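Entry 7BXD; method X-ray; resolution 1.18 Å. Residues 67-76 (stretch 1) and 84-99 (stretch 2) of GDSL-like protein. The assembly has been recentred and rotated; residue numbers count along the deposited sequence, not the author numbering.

Stretch 1 (67-76) VENFGIKGSR
Stretch 2 (84-99) TDSFVERLDGIDDAAD

What ties the two stretches together most firmly? Arg90, in the helix that begins at Phe87, points its CA-to-CB bond toward stretch 1 and extends with chi angles m, t, m and 133°. Its NH1 donates to Phe70 O at 3.0 Å and its NH2 to Ser75 OG at 2.9 Å, both acceptors lying at the edge of the guanidinium, near its plane. Ile72 (m, m) covers one face of that group, with CG1 3.4 Å from Arg90 NH1. Within its own stretch, Arg90 NE donates to Asp85 O at 3.2 Å. Ser75, buried and t, relays the network: its OG accepts from Arg90 and donates to Asp85 O at 2.7 Å, a double role suited to a small hydroxyl.

How is the start of the helix docked? Arg76 (phi/psi -92/150) lies beside Ser86, their CA atoms 4.9 Å apart, and Arg76 O accepts from Phe87 N at 2.8 Å, using an amide that the first turn of a helix leaves free. Ser86 CA also approaches Arg76 O at 3.0 Å in a CA-H...O contact. Ser86 (-65/163, chi1 p) is the N-cap: its OG accepts from Glu89 N at 3.0 Å and donates to Glu89 OE1 at 2.7 Å. Water 1 bridges the stretches, accepting from Arg76 N at 2.9 Å and donating to Asp85 OD1 at 2.8 Å.

What shape must the backbone take to present these groups? Stretch 1 runs as a strand through Gly71, then makes a type II turn from Ile72 to Ser75, closed by a weak bond from Ser75 N to Ile72 O at 3.4 Å. Lys73 adopts -59/139 and Gly74 84/-5; at the latter angles a CB would jam against the preceding carbonyl, so glycine fits. Helical angles at Phe87 to Arg90 are followed by Ile94 at -95/164 and Asp95 at -54/128.

Where does apolar packing take over? Phe70 (-72°, -89°) lays one ring face against Ile94 (p, t), whose CB sits 3.9 Å from the ring centroid; Phe70 CD1 is 3.6 Å from Ile94 CG2. The flat ring and branched side chain match closely here, with their CA atoms 6.9 Å apart.

What happens at the acidic end? Glu68 (m, t, -42°) and Asp95 (t, 20°) point toward each other, and Glu68 OE1 lies 2.7 Å from Asp95 OD2, so one acid probably carries a proton. Asp95 OD1 accepts from Ala97 N at 2.9 Å, within its own stretch. Altogether the contact buries 584 Å², both sides summed.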

ATOM      1  N   VAL A  67      12.371  -6.615  -8.795  1.00 18.24           N
ATOM      2  CA  VAL A  67      11.379  -6.120  -7.849  1.00 17.70           C
ATOM      3  C   VAL A  67      11.860  -6.424  -6.438  1.00 18.11           C
ATOM      4  O   VAL A  67      12.208  -7.573  -6.132  1.00 20.73           O
ATOM      5  CB  VAL A  67       9.988  -6.712  -8.127  1.00 18.51           C
ATOM      6  CG1 VAL A  67       8.967  -6.117  -7.154  1.00 18.97           C
ATOM      7  CG2 VAL A  67       9.561  -6.418  -9.568  1.00 19.14           C
ATOM      8  N   GLU A  68      11.909  -5.395  -5.591  1.00 16.98           N
ATOM      9  CA  GLU A  68      12.332  -5.527  -4.208  1.00 16.83           C
ATOM     10  C   GLU A  68      11.128  -5.382  -3.282  1.00 16.01           C
ATOM     11  O   GLU A  68      10.310  -4.467  -3.441  1.00 17.46           O
ATOM     12  CB  GLU A  68      13.346  -4.432  -3.849  1.00 19.12           C
ATOM     13  CG  GLU A  68      14.518  -4.337  -4.815  1.00 22.36           C
ATOM     14  CD  GLU A  68      15.454  -3.208  -4.504  1.00 25.34           C
ATOM     15  OE1 GLU A  68      14.955  -2.114  -4.169  1.00 24.43           O
ATOM     16  OE2 GLU A  68      16.691  -3.414  -4.630  1.00 29.04           O
ATOM     17  N   ASN A  69      11.038  -6.253  -2.283  1.00 15.66           N
ATOM     18  CA  ASN A  69       9.918  -6.282  -1.343  1.00 15.88           C
ATOM     19  C   ASN A  69      10.345  -5.626  -0.028  1.00 15.56           C
ATOM     20  O   ASN A  69      11.132  -6.203   0.727  1.00 17.27           O
ATOM     21  CB  ASN A  69       9.488  -7.730  -1.122  1.00 16.04           C
ATOM     22  CG  ASN A  69       8.218  -7.833  -0.303  1.00 15.89           C
ATOM     23  OD1 ASN A  69       8.119  -7.246   0.783  1.00 16.89           O
ATOM     24  ND2 ASN A  69       7.240  -8.579  -0.799  1.00 16.24           N
ATOM     25  N   PHE A  70       9.786  -4.449   0.264  1.00 14.95           N
ATOM     26  CA  PHE A  70       9.937  -3.787   1.555  1.00 14.78           C
ATOM     27  C   PHE A  70       8.559  -3.662   2.216  1.00 14.95           C
ATOM     28  O   PHE A  70       8.109  -2.580   2.605  1.00 16.04           O
ATOM     29  CB  PHE A  70      10.652  -2.432   1.418  1.00 15.11           C
ATOM     30  CG  PHE A  70      12.119  -2.564   1.115  1.00 15.38           C
ATOM     31  CD1 PHE A  70      13.045  -2.649   2.145  1.00 15.84           C
ATOM     32  CD2 PHE A  70      12.583  -2.645  -0.202  1.00 16.41           C
ATOM     33  CE1 PHE A  70      14.413  -2.780   1.852  1.00 16.68           C
ATOM     34  CE2 PHE A  70      13.951  -2.767  -0.483  1.00 17.53           C
ATOM     35  CZ  PHE A  70      14.859  -2.809   0.553  1.00 16.14           C
ATOM     36  N   GLY A  71       7.870  -4.792   2.334  1.00 15.55           N
ATOM     37  CA  GLY A  71       6.628  -4.850   3.070  1.00 15.85           C
ATOM     38  C   GLY A  71       6.873  -5.342   4.487  1.00 15.77           C
ATOM     39  O   GLY A  71       7.676  -6.259   4.704  1.00 17.69           O
ATOM     40  N   ILE A  72       6.148  -4.758   5.456  1.00 15.33           N
ATOM     41  CA  ILE A  72       6.208  -5.136   6.871  1.00 15.87           C
ATOM     42  C   ILE A  72       4.783  -5.259   7.406  1.00 15.03           C
ATOM     43  O   ILE A  72       3.982  -4.312   7.316  1.00 15.31           O
ATOM     44  CB  ILE A  72       7.031  -4.127   7.702  1.00 16.46           C
ATOM     45  CG1 ILE A  72       8.510  -4.215   7.323  1.00 17.76           C
ATOM     46  CG2 ILE A  72       6.812  -4.291   9.215  1.00 18.14           C
ATOM     47  CD1 ILE A  72       9.222  -5.534   7.735  1.00 19.81           C
ATOM     48  N   LYS A  73       4.471  -6.439   7.959  1.00 14.76           N
ATOM     49  CA  LYS A  73       3.167  -6.666   8.575  1.00 14.81           C
ATOM     50  C   LYS A  73       2.893  -5.682   9.710  1.00 15.71           C
ATOM     51  O   LYS A  73       3.765  -5.397  10.530  1.00 16.68           O
ATOM     52  CB  LYS A  73       3.071  -8.091   9.096  1.00 15.63           C
ATOM     53  CG  LYS A  73       2.992  -9.133   7.976  1.00 15.74           C
ATOM     54  CD  LYS A  73       2.845 -10.547   8.545  1.00 17.70           C
ATOM     55  CE  LYS A  73       4.056 -10.900   9.328  1.00 22.65           C
ATOM     56  NZ  LYS A  73       5.225 -11.147   8.537  1.00 26.38           N
ATOM     57  N   GLY A  74       1.650  -5.189   9.777  1.00 16.40           N
ATOM     58  CA  GLY A  74       1.226  -4.310  10.853  1.00 17.53           C
ATOM     59  C   GLY A  74       1.563  -2.850  10.658  1.00 16.88           C
ATOM     60  O   GLY A  74       1.121  -2.022  11.464  1.00 17.66           O
ATOM     61  N   SER A  75       2.299  -2.484   9.606  1.00 15.60           N
ATOM     62  CA  SER A  75       2.823  -1.128   9.490  1.00 15.09           C
ATOM     63  C   SER A  75       1.745  -0.128   9.049  1.00 14.62           C
ATOM     64  O   SER A  75       1.029  -0.349   8.060  1.00 14.27           O
ATOM     65  CB  SER A  75       3.985  -1.143   8.484  1.00 16.11           C
ATOM     66  OG  SER A  75       4.571   0.153   8.346  1.00 15.24           O
ATOM     67  N   ARG A  76       1.666   0.981   9.784  1.00 14.12           N
ATOM     68  CA  ARG A  76       0.865   2.147   9.414  1.00 13.84           C
ATOM     69  C   ARG A  76       1.752   3.092   8.627  1.00 13.59           C
ATOM     70  O   ARG A  76       2.954   3.178   8.877  1.00 14.71           O
ATOM     71  CB  ARG A  76       0.383   2.911  10.670  1.00 14.88           C
ATOM     72  CG  ARG A  76      -0.614   2.177  11.580  1.00 15.37           C
ATOM     73  CD  ARG A  76       0.063   1.069  12.350  1.00 16.53           C
ATOM     74  NE  ARG A  76      -0.721   0.528  13.467  1.00 16.67           N
ATOM     75  CZ  ARG A  76      -0.633   0.974  14.725  1.00 17.23           C
ATOM     76  NH1 ARG A  76       0.119   2.030  15.023  1.00 18.45           N
ATOM     77  NH2 ARG A  76      -1.301   0.368  15.716  1.00 18.65           N
ATOM     78  N   THR A  84       6.818   1.132  16.363  1.00 23.69           N
ATOM     79  CA  THR A  84       7.977   1.876  15.871  1.00 24.14           C
ATOM     80  C   THR A  84       8.313   1.581  14.408  1.00 22.52           C
ATOM     81  O   THR A  84       9.428   1.924  13.951  1.00 23.24           O
ATOM     82  CB  THR A  84       9.195   1.616  16.744  1.00 26.83           C
ATOM     83  OG1 THR A  84       9.440   0.198  16.775  1.00 28.17           O
ATOM     84  CG2 THR A  84       8.940   2.150  18.146  1.00 27.70           C
ATOM     85  N   ASP A  85       7.389   0.966  13.664  1.00 20.52           N
ATOM     86  CA  ASP A  85       7.637   0.460  12.315  1.00 19.58           C
ATOM     87  C   ASP A  85       6.733   1.090  11.264  1.00 17.70           C
ATOM     88  O   ASP A  85       6.418   0.448  10.266  1.00 17.25           O
ATOM     89  CB  ASP A  85       7.499  -1.064  12.288  1.00 20.73           C
ATOM     90  CG  ASP A  85       6.096  -1.539  12.631  1.00 21.73           C
ATOM     91  OD1 ASP A  85       5.222  -0.729  13.013  1.00 21.03           O
ATOM     92  OD2 ASP A  85       5.871  -2.767  12.492  1.00 23.70           O
ATOM     93  N   SER A  86       6.366   2.351  11.456  1.00 16.71           N
ATOM     94  CA  SER A  86       5.564   3.043  10.444  1.00 15.81           C
ATOM     95  C   SER A  86       6.353   3.210   9.144  1.00 15.07           C
ATOM     96  O   SER A  86       7.595   3.086   9.107  1.00 15.62           O
ATOM     97  CB  SER A  86       5.163   4.431  10.916  1.00 16.70           C
ATOM     98  OG  SER A  86       6.282   5.297  11.067  1.00 16.68           O
ATOM     99  N   PHE A  87       5.622   3.498   8.052  1.00 14.49           N
ATOM    100  CA  PHE A  87       6.333   3.788   6.809  1.00 14.24           C
ATOM    101  C   PHE A  87       7.282   4.966   7.025  1.00 14.20           C
ATOM    102  O   PHE A  87       8.403   4.979   6.519  1.00 14.57           O
ATOM    103  CB  PHE A  87       5.381   4.116   5.651  1.00 13.60           C
ATOM    104  CG  PHE A  87       4.555   2.970   5.094  1.00 13.40           C
ATOM    105  CD1 PHE A  87       3.817   2.077   5.904  1.00 14.35           C
ATOM    106  CD2 PHE A  87       4.457   2.823   3.706  1.00 14.18           C
ATOM    107  CE1 PHE A  87       2.989   1.088   5.316  1.00 14.10           C
ATOM    108  CE2 PHE A  87       3.634   1.840   3.138  1.00 14.66           C
ATOM    109  CZ  PHE A  87       2.904   0.999   3.928  1.00 13.88           C
ATOM    110  N   VAL A  88       6.823   5.997   7.742  1.00 14.29           N
ATOM    111  CA  VAL A  88       7.676   7.154   8.006  1.00 14.99           C
ATOM    112  C   VAL A  88       8.967   6.708   8.691  1.00 15.75           C
ATOM    113  O   VAL A  88      10.057   7.147   8.319  1.00 16.63           O
ATOM    114  CB  VAL A  88       6.911   8.189   8.854  1.00 15.58           C
ATOM    115  CG1 VAL A  88       7.859   9.254   9.431  1.00 16.68           C
ATOM    116  CG2 VAL A  88       5.788   8.834   8.026  1.00 16.26           C
ATOM    117  N   GLU A  89       8.853   5.845   9.718  1.00 15.80           N
ATOM    118  CA  GLU A  89      10.024   5.407  10.468  1.00 16.73           C
ATOM    119  C   GLU A  89      10.921   4.476   9.658  1.00 16.32           C
ATOM    120  O   GLU A  89      12.147   4.458   9.863  1.00 17.06           O
ATOM    121  CB  GLU A  89       9.590   4.759  11.774  1.00 18.27           C
ATOM    122  CG  GLU A  89       9.098   5.753  12.816  1.00 19.71           C
ATOM    123  CD  GLU A  89       8.179   5.139  13.862  1.00 20.64           C
ATOM    124  OE1 GLU A  89       7.155   4.514  13.494  1.00 20.18           O
ATOM    125  OE2 GLU A  89       8.450   5.325  15.087  1.00 22.84           O
ATOM    126  N   ARG A  90      10.328   3.661   8.764  1.00 15.75           N
ATOM    127  CA  ARG A  90      11.087   2.671   8.002  1.00 15.69           C
ATOM    128  C   ARG A  90      11.783   3.260   6.781  1.00 15.41           C
ATOM    129  O   ARG A  90      12.677   2.606   6.223  1.00 15.91           O
ATOM    130  CB  ARG A  90      10.172   1.529   7.526  1.00 16.12           C
ATOM    131  CG  ARG A  90       9.716   0.608   8.672  1.00 17.59           C
ATOM    132  CD  ARG A  90       9.166  -0.691   8.081  1.00 20.59           C
ATOM    133  NE  ARG A  90       7.876  -0.390   7.488  1.00 20.06           N
ATOM    134  CZ  ARG A  90       7.409  -0.750   6.273  1.00 17.68           C
ATOM    135  NH1 ARG A  90       8.117  -1.438   5.370  1.00 18.21           N
ATOM    136  NH2 ARG A  90       6.175  -0.398   5.985  1.00 16.50           N
ATOM    137  N   LEU A  91      11.359   4.440   6.300  1.00 15.18           N
ATOM    138  CA  LEU A  91      11.783   4.873   4.964  1.00 14.86           C
ATOM    139  C   LEU A  91      13.313   4.946   4.833  1.00 14.80           C
ATOM    140  O   LEU A  91      13.885   4.530   3.813  1.00 15.51           O
ATOM    141  CB  LEU A  91      11.128   6.213   4.627  1.00 15.55           C
ATOM    142  CG  LEU A  91      11.592   6.872   3.331  1.00 15.61           C
ATOM    143  CD1 LEU A  91      11.324   5.996   2.129  1.00 15.86           C
ATOM    144  CD2 LEU A  91      10.885   8.214   3.196  1.00 16.71           C
ATOM    145  N   ASP A  92      13.997   5.519   5.830  1.00 15.62           N
ATOM    146  CA  ASP A  92      15.420   5.749   5.643  1.00 16.65           C
ATOM    147  C   ASP A  92      16.198   4.451   5.503  1.00 16.75           C
ATOM    148  O   ASP A  92      17.321   4.464   4.961  1.00 17.95           O
ATOM    149  CB  ASP A  92      16.019   6.539   6.815  1.00 19.55           C
ATOM    150  CG  ASP A  92      17.374   7.178   6.482  1.00 23.67           C
ATOM    151  OD1 ASP A  92      17.425   8.021   5.552  1.00 25.39           O
ATOM    152  OD2 ASP A  92      18.375   6.872   7.165  1.00 25.93           O
ATOM    153  N   GLY A  93      15.632   3.331   5.975  1.00 16.41           N
ATOM    154  CA  GLY A  93      16.275   2.032   5.915  1.00 15.81           C
ATOM    155  C   GLY A  93      15.980   1.196   4.690  1.00 15.38           C
ATOM    156  O   GLY A  93      16.479   0.062   4.605  1.00 16.25           O
ATOM    157  N   ILE A  94      15.159   1.680   3.739  1.00 15.13           N
ATOM    158  CA  ILE A  94      14.887   0.921   2.510  1.00 14.91           C
ATOM    159  C   ILE A  94      15.828   1.401   1.414  1.00 15.16           C
ATOM    160  O   ILE A  94      16.480   2.441   1.508  1.00 16.44           O
ATOM    161  CB  ILE A  94      13.407   0.977   2.074  1.00 15.28           C
ATOM    162  CG1 ILE A  94      13.056   2.302   1.377  1.00 15.73           C
ATOM    163  CG2 ILE A  94      12.470   0.694   3.267  1.00 15.62           C
ATOM    164  CD1 ILE A  94      11.594   2.374   0.887  1.00 16.39           C
ATOM    165  N   ASP A  95      15.942   0.607   0.352  1.00 15.59           N
ATOM    166  CA  ASP A  95      16.825   0.940  -0.763  1.00 15.76           C
ATOM    167  C   ASP A  95      16.512   2.338  -1.296  1.00 15.58           C
ATOM    168  O   ASP A  95      15.342   2.659  -1.566  1.00 17.68           O
ATOM    169  CB  ASP A  95      16.587  -0.097  -1.870  1.00 17.34           C
ATOM    170  CG  ASP A  95      17.450   0.118  -3.088  1.00 18.89           C
ATOM    171  OD1 ASP A  95      18.508   0.800  -3.011  1.00 17.97           O
ATOM    172  OD2 ASP A  95      17.071  -0.438  -4.157  1.00 21.32           O
ATOM    173  N   ASP A  96      17.543   3.188  -1.418  1.00 15.89           N
ATOM    174  CA  ASP A  96      17.361   4.525  -1.988  1.00 16.49           C
ATOM    175  C   ASP A  96      17.733   4.624  -3.462  1.00 16.42           C
ATOM    176  O   ASP A  96      17.605   5.706  -4.055  1.00 17.20           O
ATOM    177  CB  ASP A  96      18.108   5.595  -1.174  1.00 17.94           C
ATOM    178  CG  ASP A  96      19.631   5.499  -1.296  1.00 19.21           C
ATOM    179  OD1 ASP A  96      20.144   4.779  -2.185  1.00 20.42           O
ATOM    180  OD2 ASP A  96      20.311   6.189  -0.502  1.00 20.37           O
ATOM    181  N   ALA A  97      18.158   3.516  -4.078  1.00 16.55           N
ATOM    182  CA  ALA A  97      18.746   3.540  -5.409  1.00 17.47           C
ATOM    183  C   ALA A  97      17.842   2.930  -6.472  1.00 17.33           C
ATOM    184  O   ALA A  97      18.291   2.739  -7.603  1.00 19.02           O
ATOM    185  CB  ALA A  97      20.101   2.823  -5.385  1.00 18.77           C
ATOM    186  N   ALA A  98      16.575   2.645  -6.161  1.00 17.07           N
ATOM    187  CA  ALA A  98      15.701   2.049  -7.155  1.00 16.99           C
ATOM    188  C   ALA A  98      15.260   3.087  -8.193  1.00 16.00           C
ATOM    189  O   ALA A  98      15.320   4.310  -7.976  1.00 17.21           O
ATOM    190  CB  ALA A  98      14.467   1.455  -6.482  1.00 17.53           C
ATOM    191  N   ASP A  99      14.764   2.587  -9.324  1.00 16.43           N
ATOM    192  CA  ASP A  99      14.263   3.453 -10.389  1.00 16.84           C
ATOM    193  C   ASP A  99      12.812   3.854 -10.189  1.00 15.83           C
ATOM    194  O   ASP A  99      12.411   4.935 -10.636  1.00 16.88           O
ATOM    195  CB  ASP A  99      14.404   2.720 -11.726  1.00 18.73           C
ATOM    196  CG  ASP A  99      15.835   2.299 -11.980  1.00 20.34           C
ATOM    197  OD1 ASP A  99      16.716   3.180 -12.082  1.00 22.64           O
ATOM    198  OD2 ASP A  99      16.089   1.085 -12.044  1.00 21.75           O
TER
HETATM  199  O   HOH W   1       3.401   1.142  12.073  1.00 16.31           O